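Local coordinates for putative aldehyde dehydrogenase (Burkholderia cenocepacia, PDB 4YWE), which probably oxidises aldehydes, using NAD or NADP as the electron acceptor, at residues P182-C187 with T211-E216; S294-E299 with P393-M398. One frame throughout, in Å; residues are numbered along the deposited sequence.

Interaction 1: P182-C187 with T211-E216. With CA (calcium ion), chain K; EDO (1,2-ethanediol), chain I.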
ATOM      1  N   PRO A 182      21.212  14.697  22.535  1.00 20.40           N
ATOM      2  CA  PRO A 182      20.086  15.006  23.419  1.00 20.09           C
ATOM      3  C   PRO A 182      20.242  16.365  24.101  1.00 14.49           C
ATOM      4  O   PRO A 182      21.309  16.974  24.020  1.00 14.89           O
ATOM      5  CB  PRO A 182      20.123  13.866  24.435  1.00 21.33           C
ATOM      6  CG  PRO A 182      21.563  13.488  24.504  1.00 15.09           C
ATOM      7  CD  PRO A 182      22.110  13.682  23.115  1.00 14.76           C
ATOM      8  N   ALA A 183      19.185  16.827  24.762  1.00 16.01           N
ATOM      9  CA  ALA A 183      19.153  18.171  25.333  1.00 18.46           C
ATOM     10  C   ALA A 183      20.002  18.294  26.592  1.00 18.31           C
ATOM     11  O   ALA A 183      20.029  17.391  27.425  1.00 16.82           O
ATOM     12  CB  ALA A 183      17.721  18.576  25.633  1.00 17.95           C
ATOM     13  N   GLU A 184      20.681  19.429  26.729  1.00 19.16           N
ATOM     14  CA  GLU A 184      21.556  19.675  27.869  1.00 20.36           C
ATOM     15  C   GLU A 184      20.772  19.870  29.164  1.00 21.37           C
ATOM     16  O   GLU A 184      21.318  19.720  30.258  1.00 22.19           O
ATOM     17  CB  GLU A 184      22.442  20.898  27.609  1.00 21.74           C
ATOM     18  CG  GLU A 184      21.684  22.167  27.238  1.00 25.03           C
ATOM     19  CD  GLU A 184      21.449  22.300  25.741  1.00 30.54           C
ATOM     20  OE1 GLU A 184      21.077  21.295  25.098  1.00 35.39           O
ATOM     21  OE2 GLU A 184      21.642  23.412  25.206  1.00 30.79           O
ATOM     22  N   ASP A 185      19.492  20.202  29.040  1.00 19.82           N
ATOM     23  CA  ASP A 185      18.657  20.447  30.211  1.00 22.04           C
ATOM     24  C   ASP A 185      18.076  19.153  30.778  1.00 21.39           C
ATOM     25  O   ASP A 185      17.686  19.107  31.943  1.00 19.93           O
ATOM     26  CB  ASP A 185      17.538  21.430  29.866  1.00 26.17           C
ATOM     27  CG  ASP A 185      18.035  22.861  29.760  1.00 26.08           C
ATOM     28  OD1 ASP A 185      18.635  23.353  30.739  1.00 22.69           O
ATOM     29  OD2 ASP A 185      17.838  23.487  28.698  1.00 28.68           O
ATOM     30  N   ALA A 186      18.024  18.111  29.952  1.00 16.46           N
ATOM     31  CA  ALA A 186      17.557  16.795  30.390  1.00 17.18           C
ATOM     32  C   ALA A 186      17.914  15.717  29.370  1.00 19.55           C
ATOM     33  O   ALA A 186      17.396  15.717  28.253  1.00 20.27           O
ATOM     34  CB  ALA A 186      16.052  16.811  30.635  1.00 16.16           C
ATOM     35  N   CYS A 187      18.793  14.795  29.755  1.00 26.56           N
ATOM     36  CA  CYS A 187      19.214  13.735  28.843  1.00 21.72           C
ATOM     37  C   CYS A 187      19.741  12.493  29.557  1.00 18.78           C
ATOM     38  O   CYS A 187      20.254  11.577  28.913  1.00 23.68           O
ATOM     39  CB  CYS A 187      20.286  14.259  27.885  1.00 19.56           C
ATOM     40  SG  CYS A 187      21.816  14.809  28.676  1.00 22.54           S
ATOM     41  N   THR A 211      26.327  14.076  24.430  1.00 19.78           N
ATOM     42  CA  THR A 211      25.721  15.144  25.215  1.00 20.06           C
ATOM     43  C   THR A 211      26.456  16.454  24.963  1.00 21.33           C
ATOM     44  O   THR A 211      27.578  16.451  24.466  1.00 23.00           O
ATOM     45  CB  THR A 211      25.741  14.830  26.722  1.00 21.35           C
ATOM     46  OG1 THR A 211      27.092  14.610  27.150  1.00 25.25           O
ATOM     47  CG2 THR A 211      24.913  13.590  27.017  1.00 20.76           C
ATOM     48  N   GLY A 212      25.820  17.570  25.302  1.00 20.51           N
ATOM     49  CA  GLY A 212      26.436  18.871  25.120  1.00 17.85           C
ATOM     50  C   GLY A 212      25.459  19.973  24.765  1.00 17.36           C
ATOM     51  O   GLY A 212      24.258  19.736  24.632  1.00 16.69           O
ATOM     52  N   TYR A 213      25.979  21.187  24.613  1.00 20.53           N
ATOM     53  CA  TYR A 213      25.146  22.336  24.277  1.00 23.19           C
ATOM     54  C   TYR A 213      24.699  22.271  22.824  1.00 24.17           C
ATOM     55  O   TYR A 213      25.398  21.723  21.973  1.00 26.73           O
ATOM     56  CB  TYR A 213      25.897  23.644  24.536  1.00 21.81           C
ATOM     57  CG  TYR A 213      26.176  23.920  25.995  1.00 22.41           C
ATOM     58  CD1 TYR A 213      25.137  24.121  26.895  1.00 23.72           C
ATOM     59  CD2 TYR A 213      27.479  23.995  26.471  1.00 23.45           C
ATOM     60  CE1 TYR A 213      25.387  24.378  28.230  1.00 22.58           C
ATOM     61  CE2 TYR A 213      27.738  24.253  27.804  1.00 20.81           C
ATOM     62  CZ  TYR A 213      26.690  24.443  28.678  1.00 24.39           C
ATOM     63  OH  TYR A 213      26.943  24.701  30.006  1.00 30.01           O
ATOM     64  N   GLY A 214      23.528  22.835  22.547  1.00 26.48           N
ATOM     65  CA  GLY A 214      23.011  22.885  21.193  1.00 26.26           C
ATOM     66  C   GLY A 214      23.895  23.685  20.257  1.00 24.09           C
ATOM     67  O   GLY A 214      24.106  23.298  19.109  1.00 24.67           O
ATOM     68  N   HIS A 215      24.425  24.799  20.755  1.00 24.60           N
ATOM     69  CA  HIS A 215      25.252  25.683  19.941  1.00 27.70           C
ATOM     70  C   HIS A 215      26.672  25.142  19.782  1.00 25.57           C
ATOM     71  O   HIS A 215      27.487  25.723  19.067  1.00 28.01           O
ATOM     72  CB  HIS A 215      25.291  27.090  20.544  1.00 33.99           C
ATOM     73  CG  HIS A 215      26.072  27.185  21.817  1.00 40.88           C
ATOM     74  ND1 HIS A 215      25.495  27.020  23.058  1.00 44.14           N
ATOM     75  CD2 HIS A 215      27.384  27.436  22.043  1.00 44.48           C
ATOM     76  CE1 HIS A 215      26.419  27.161  23.992  1.00 46.31           C
ATOM     77  NE2 HIS A 215      27.573  27.414  23.403  1.00 47.46           N
ATOM     78  N   GLU A 216      26.962  24.031  20.450  1.00 19.81           N
ATOM     79  CA  GLU A 216      28.259  23.377  20.309  1.00 22.63           C
ATOM     80  C   GLU A 216      28.112  21.997  19.675  1.00 26.27           C
ATOM     81  O   GLU A 216      28.379  21.821  18.486  1.00 30.13           O
ATOM     82  CB  GLU A 216      28.961  23.267  21.666  1.00 21.67           C
ATOM     83  CG  GLU A 216      29.501  24.588  22.193  1.00 21.39           C
ATOM     84  CD  GLU A 216      30.308  24.426  23.468  1.00 25.63           C
ATOM     85  OE1 GLU A 216      30.067  23.451  24.211  1.00 25.60           O
ATOM     86  OE2 GLU A 216      31.188  25.274  23.727  1.00 30.50           O
TER
HETATM   87 CA    CA K 503      17.667  18.679  34.482  1.00 57.24          CA
HETATM   88  C1  EDO I 501      31.378  22.904  17.540  1.00 46.81           C
HETATM   89  O1  EDO I 501      30.006  23.256  17.323  1.00 46.90           O
HETATM   90  C2  EDO I 501      31.658  22.831  19.036  1.00 45.50           C
HETATM   91  O2  EDO I 501      33.037  22.509  19.251  1.00 45.02           O
HETATM   92  O   HOH W   1      16.469  20.790  34.558  1.00 18.13           O
HETATM   93  O   HOH W   2      19.746  19.994  33.831  1.00 25.34           O
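In what is, as in other aldehyde dehydrogenases, probably the Rossmann-like NAD(P)-binding domain, the loop that follows strand 177-182 lays E184 against the glycine turn G212-G214, where helix 214-223 begins. The side chain of E184 does most of the work. Its CG sits between the backbone N and the carbonyl carbon (chi1 54°) and the chain then bends at chi2, which turns the carboxylate onto the helix start. There OE2 receives the amide of G214 in a weak but fairly straight bond, N to OE2 3.3 Å with 161° at the hydrogen. The same OE2 lies 3.9 Å from CD1 of Y213, at the ring's edge near its plane, while carboxylate and ring planes stand 79° apart. The other oxygen, OE1, comes within 3.6 Å of O of G212. K181 serves both acceptors, hydrogen-bonding to the G212 carbonyl and forming a long, weak ion pair with OE1.

A lysine and a glutamate so placed beside a glycine-rich helix start match the site where relatives hold the adenosine ribose of NAD, so a similar role is likely here. Farther from E184 the contact turns apolar. CG2 of T211 packs on SG of C187 at 3.7 Å, with CG of P182 next to it, and both C187 and T211 also touch I43 of strand 38-44. The OG1 of T211 bonds to O of A44. At the loop's far bend, O of D185 binds calcium at 2.6 Å together with D99, V32 and waters; D99 also accepts the amide of C187.

Interaction 2: S294-E299 with P393-M398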
ATOM      1  N   SER A 294      -3.203  24.607  24.095  1.00 18.17           N
ATOM      2  CA  SER A 294      -3.010  25.909  24.729  1.00 16.94           C
ATOM      3  C   SER A 294      -4.111  26.898  24.367  1.00 15.93           C
ATOM      4  O   SER A 294      -4.139  28.021  24.870  1.00 14.36           O
ATOM      5  CB  SER A 294      -1.648  26.484  24.341  1.00 20.55           C
ATOM      6  OG  SER A 294      -1.519  26.573  22.931  1.00 22.31           O
ATOM      7  N   ARG A 295      -5.010  26.481  23.484  1.00 19.36           N
ATOM      8  CA  ARG A 295      -6.161  27.298  23.120  1.00 19.28           C
ATOM      9  C   ARG A 295      -7.439  26.484  23.221  1.00 17.21           C
ATOM     10  O   ARG A 295      -7.503  25.353  22.737  1.00 17.34           O
ATOM     11  CB  ARG A 295      -6.019  27.855  21.702  1.00 18.90           C
ATOM     12  CG  ARG A 295      -5.032  28.999  21.555  1.00 19.48           C
ATOM     13  CD  ARG A 295      -5.056  29.542  20.133  1.00 16.75           C
ATOM     14  NE  ARG A 295      -4.697  28.518  19.155  1.00 15.92           N
ATOM     15  CZ  ARG A 295      -5.183  28.457  17.919  1.00 17.26           C
ATOM     16  NH1 ARG A 295      -6.059  29.360  17.502  1.00 19.41           N
ATOM     17  NH2 ARG A 295      -4.795  27.489  17.100  1.00 17.20           N
ATOM     18  N   VAL A 296      -8.459  27.055  23.852  1.00 19.35           N
ATOM     19  CA  VAL A 296      -9.770  26.425  23.862  1.00 20.98           C
ATOM     20  C   VAL A 296     -10.784  27.375  23.228  1.00 22.03           C
ATOM     21  O   VAL A 296     -11.000  28.493  23.701  1.00 25.76           O
ATOM     22  CB  VAL A 296     -10.188  25.994  25.287  1.00 20.34           C
ATOM     23  CG1 VAL A 296     -10.056  27.143  26.278  1.00 18.92           C
ATOM     24  CG2 VAL A 296     -11.601  25.430  25.279  1.00 21.02           C
ATOM     25  N   LEU A 297     -11.380  26.926  22.130  1.00 21.71           N
ATOM     26  CA  LEU A 297     -12.362  27.720  21.404  1.00 20.86           C
ATOM     27  C   LEU A 297     -13.755  27.180  21.695  1.00 16.47           C
ATOM     28  O   LEU A 297     -14.077  26.050  21.332  1.00 16.34           O
ATOM     29  CB  LEU A 297     -12.074  27.695  19.902  1.00 21.32           C
ATOM     30  CG  LEU A 297     -10.608  27.892  19.503  1.00 21.77           C
ATOM     31  CD1 LEU A 297     -10.432  27.756  17.998  1.00 14.87           C
ATOM     32  CD2 LEU A 297     -10.088  29.237  19.989  1.00 23.94           C
ATOM     33  N   ILE A 298     -14.575  27.990  22.355  1.00 18.23           N
ATOM     34  CA  ILE A 298     -15.880  27.542  22.820  1.00 20.17           C
ATOM     35  C   ILE A 298     -17.001  28.293  22.115  1.00 22.32           C
ATOM     36  O   ILE A 298     -16.958  29.516  22.002  1.00 24.36           O
ATOM     37  CB  ILE A 298     -16.007  27.712  24.345  1.00 18.08           C
ATOM     38  CG1 ILE A 298     -14.725  27.263  25.045  1.00 17.56           C
ATOM     39  CG2 ILE A 298     -17.212  26.946  24.864  1.00 18.63           C
ATOM     40  CD1 ILE A 298     -14.632  27.707  26.491  1.00 17.97           C
ATOM     41  N   GLU A 299     -18.006  27.560  21.647  1.00 22.41           N
ATOM     42  CA  GLU A 299     -19.184  28.183  21.056  1.00 24.11           C
ATOM     43  C   GLU A 299     -19.838  29.094  22.091  1.00 23.85           C
ATOM     44  O   GLU A 299     -19.834  28.788  23.282  1.00 23.48           O
ATOM     45  CB  GLU A 299     -20.172  27.125  20.560  1.00 24.79           C
ATOM     46  CG  GLU A 299     -21.381  27.693  19.837  1.00 26.71           C
ATOM     47  CD  GLU A 299     -22.287  26.614  19.279  1.00 28.72           C
ATOM     48  OE1 GLU A 299     -21.879  25.433  19.281  1.00 25.59           O
ATOM     49  OE2 GLU A 299     -23.409  26.946  18.842  1.00 33.79           O
ATOM     50  N   PRO A 393       1.994  26.043  31.443  1.00 22.05           N
ATOM     51  CA  PRO A 393       0.644  25.550  31.728  1.00 20.52           C
ATOM     52  C   PRO A 393      -0.408  26.650  31.608  1.00 16.02           C
ATOM     53  O   PRO A 393      -1.182  26.869  32.537  1.00 16.56           O
ATOM     54  CB  PRO A 393       0.761  25.053  33.166  1.00 18.09           C
ATOM     55  CG  PRO A 393       1.772  25.971  33.776  1.00 16.94           C
ATOM     56  CD  PRO A 393       2.749  26.324  32.678  1.00 21.77           C
ATOM     57  N   VAL A 394      -0.432  27.332  30.467  1.00 16.85           N
ATOM     58  CA  VAL A 394      -1.315  28.473  30.274  1.00 15.92           C
ATOM     59  C   VAL A 394      -2.341  28.184  29.188  1.00 19.60           C
ATOM     60  O   VAL A 394      -1.987  27.895  28.045  1.00 22.32           O
ATOM     61  CB  VAL A 394      -0.510  29.739  29.933  1.00 17.97           C
ATOM     62  CG1 VAL A 394      -1.426  30.953  29.894  1.00 16.47           C
ATOM     63  CG2 VAL A 394       0.609  29.942  30.940  1.00 18.95           C
ATOM     64  N   LEU A 395      -3.617  28.270  29.548  1.00 20.85           N
ATOM     65  CA  LEU A 395      -4.695  28.024  28.598  1.00 21.10           C
ATOM     66  C   LEU A 395      -5.401  29.323  28.225  1.00 20.55           C
ATOM     67  O   LEU A 395      -5.851  30.066  29.095  1.00 22.48           O
ATOM     68  CB  LEU A 395      -5.702  27.025  29.173  1.00 23.09           C
ATOM     69  CG  LEU A 395      -6.911  26.714  28.290  1.00 24.51           C
ATOM     70  CD1 LEU A 395      -6.468  26.128  26.957  1.00 22.35           C
ATOM     71  CD2 LEU A 395      -7.871  25.774  29.002  1.00 23.84           C
ATOM     72  N   ALA A 396      -5.492  29.591  26.927  1.00 19.48           N
ATOM     73  CA  ALA A 396      -6.169  30.787  26.436  1.00 18.31           C
ATOM     74  C   ALA A 396      -7.576  30.443  25.963  1.00 18.17           C
ATOM     75  O   ALA A 396      -7.756  29.588  25.094  1.00 18.38           O
ATOM     76  CB  ALA A 396      -5.370  31.432  25.314  1.00 15.69           C
ATOM     77  N   ALA A 397      -8.570  31.113  26.535  1.00 19.85           N
ATOM     78  CA  ALA A 397      -9.964  30.839  26.207  1.00 18.79           C
ATOM     79  C   ALA A 397     -10.613  32.011  25.480  1.00 18.88           C
ATOM     80  O   ALA A 397     -10.383  33.173  25.818  1.00 19.78           O
ATOM     81  CB  ALA A 397     -10.744  30.503  27.470  1.00 20.02           C
ATOM     82  N   MET A 398     -11.429  31.691  24.480  1.00 17.25           N
ATOM     83  CA  MET A 398     -12.164  32.692  23.714  1.00 17.68           C
ATOM     84  C   MET A 398     -13.363  32.030  23.040  1.00 22.43           C
ATOM     85  O   MET A 398     -13.419  30.805  22.932  1.00 22.65           O
ATOM     86  CB  MET A 398     -11.261  33.350  22.672  1.00 22.30           C
ATOM     87  CG  MET A 398     -10.791  32.399  21.585  1.00 20.20           C
ATOM     88  SD  MET A 398      -9.486  33.093  20.555  1.00 23.57           S
ATOM     89  CE  MET A 398      -8.100  33.052  21.689  1.00 23.13           C
TER
HETATM   90  O   HOH W   3      -1.982  29.815  25.634  1.00 14.79           O
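L297 and M398 lie side by side and point the same way, CD2 of the leucine resting 3.6 Å from CG and a little farther from SD of the methionine. M398 has its CG between the backbone N and the carbonyl carbon (chi1 66°), and a further bend at chi3 keeps the sulphur near that methyl. R295 and A396 share this face, where the guanidinium runs on to the carbonyls of K260, L409 and A410. On the other face V296 aims CG1 across the strands, reaching CB of A397 at 3.6 Å and CD2 of L395 at 3.8 Å, while I298 and L395 pack on helix 303-315.

The backbones pair in parallel, segments 294-299 and 394-398 running 24° apart: V296 gives its N to O of A396 (2.9 Å) and takes the N of M398 on its O, the latter bond weak. A396 N bonds to O of S294, and a water donates to that same oxygen and to O of V394. I298 N to M398 O extends the pairing. Parallel neighbours with a helix over one face belong to the alpha/beta sheet of the aldehyde dehydrogenase catalytic domain.

How the interactions relate
Read from the N terminus, the chain reaches interaction 1 first. It closes a short loop: helix 188-200 and strand 207-209 lie among the 23 residues between its segments, one beta-alpha-beta unit of the sheet that holds strand 177-182. Interaction 2 opens only after this is complete, so the two stand in series, neither nested nor crossed. Its loop is far longer, 93 residues including helices 303-315 and 334-349, and returns to put strand 394-400 beside strand 293-299 in the other large sheet. The centres lie 32 Å apart and the nearest atoms about 16 Å: one contact sits at the loops beyond strands 177-182 and 207-209, the other inside the second sheet, and they do not touch.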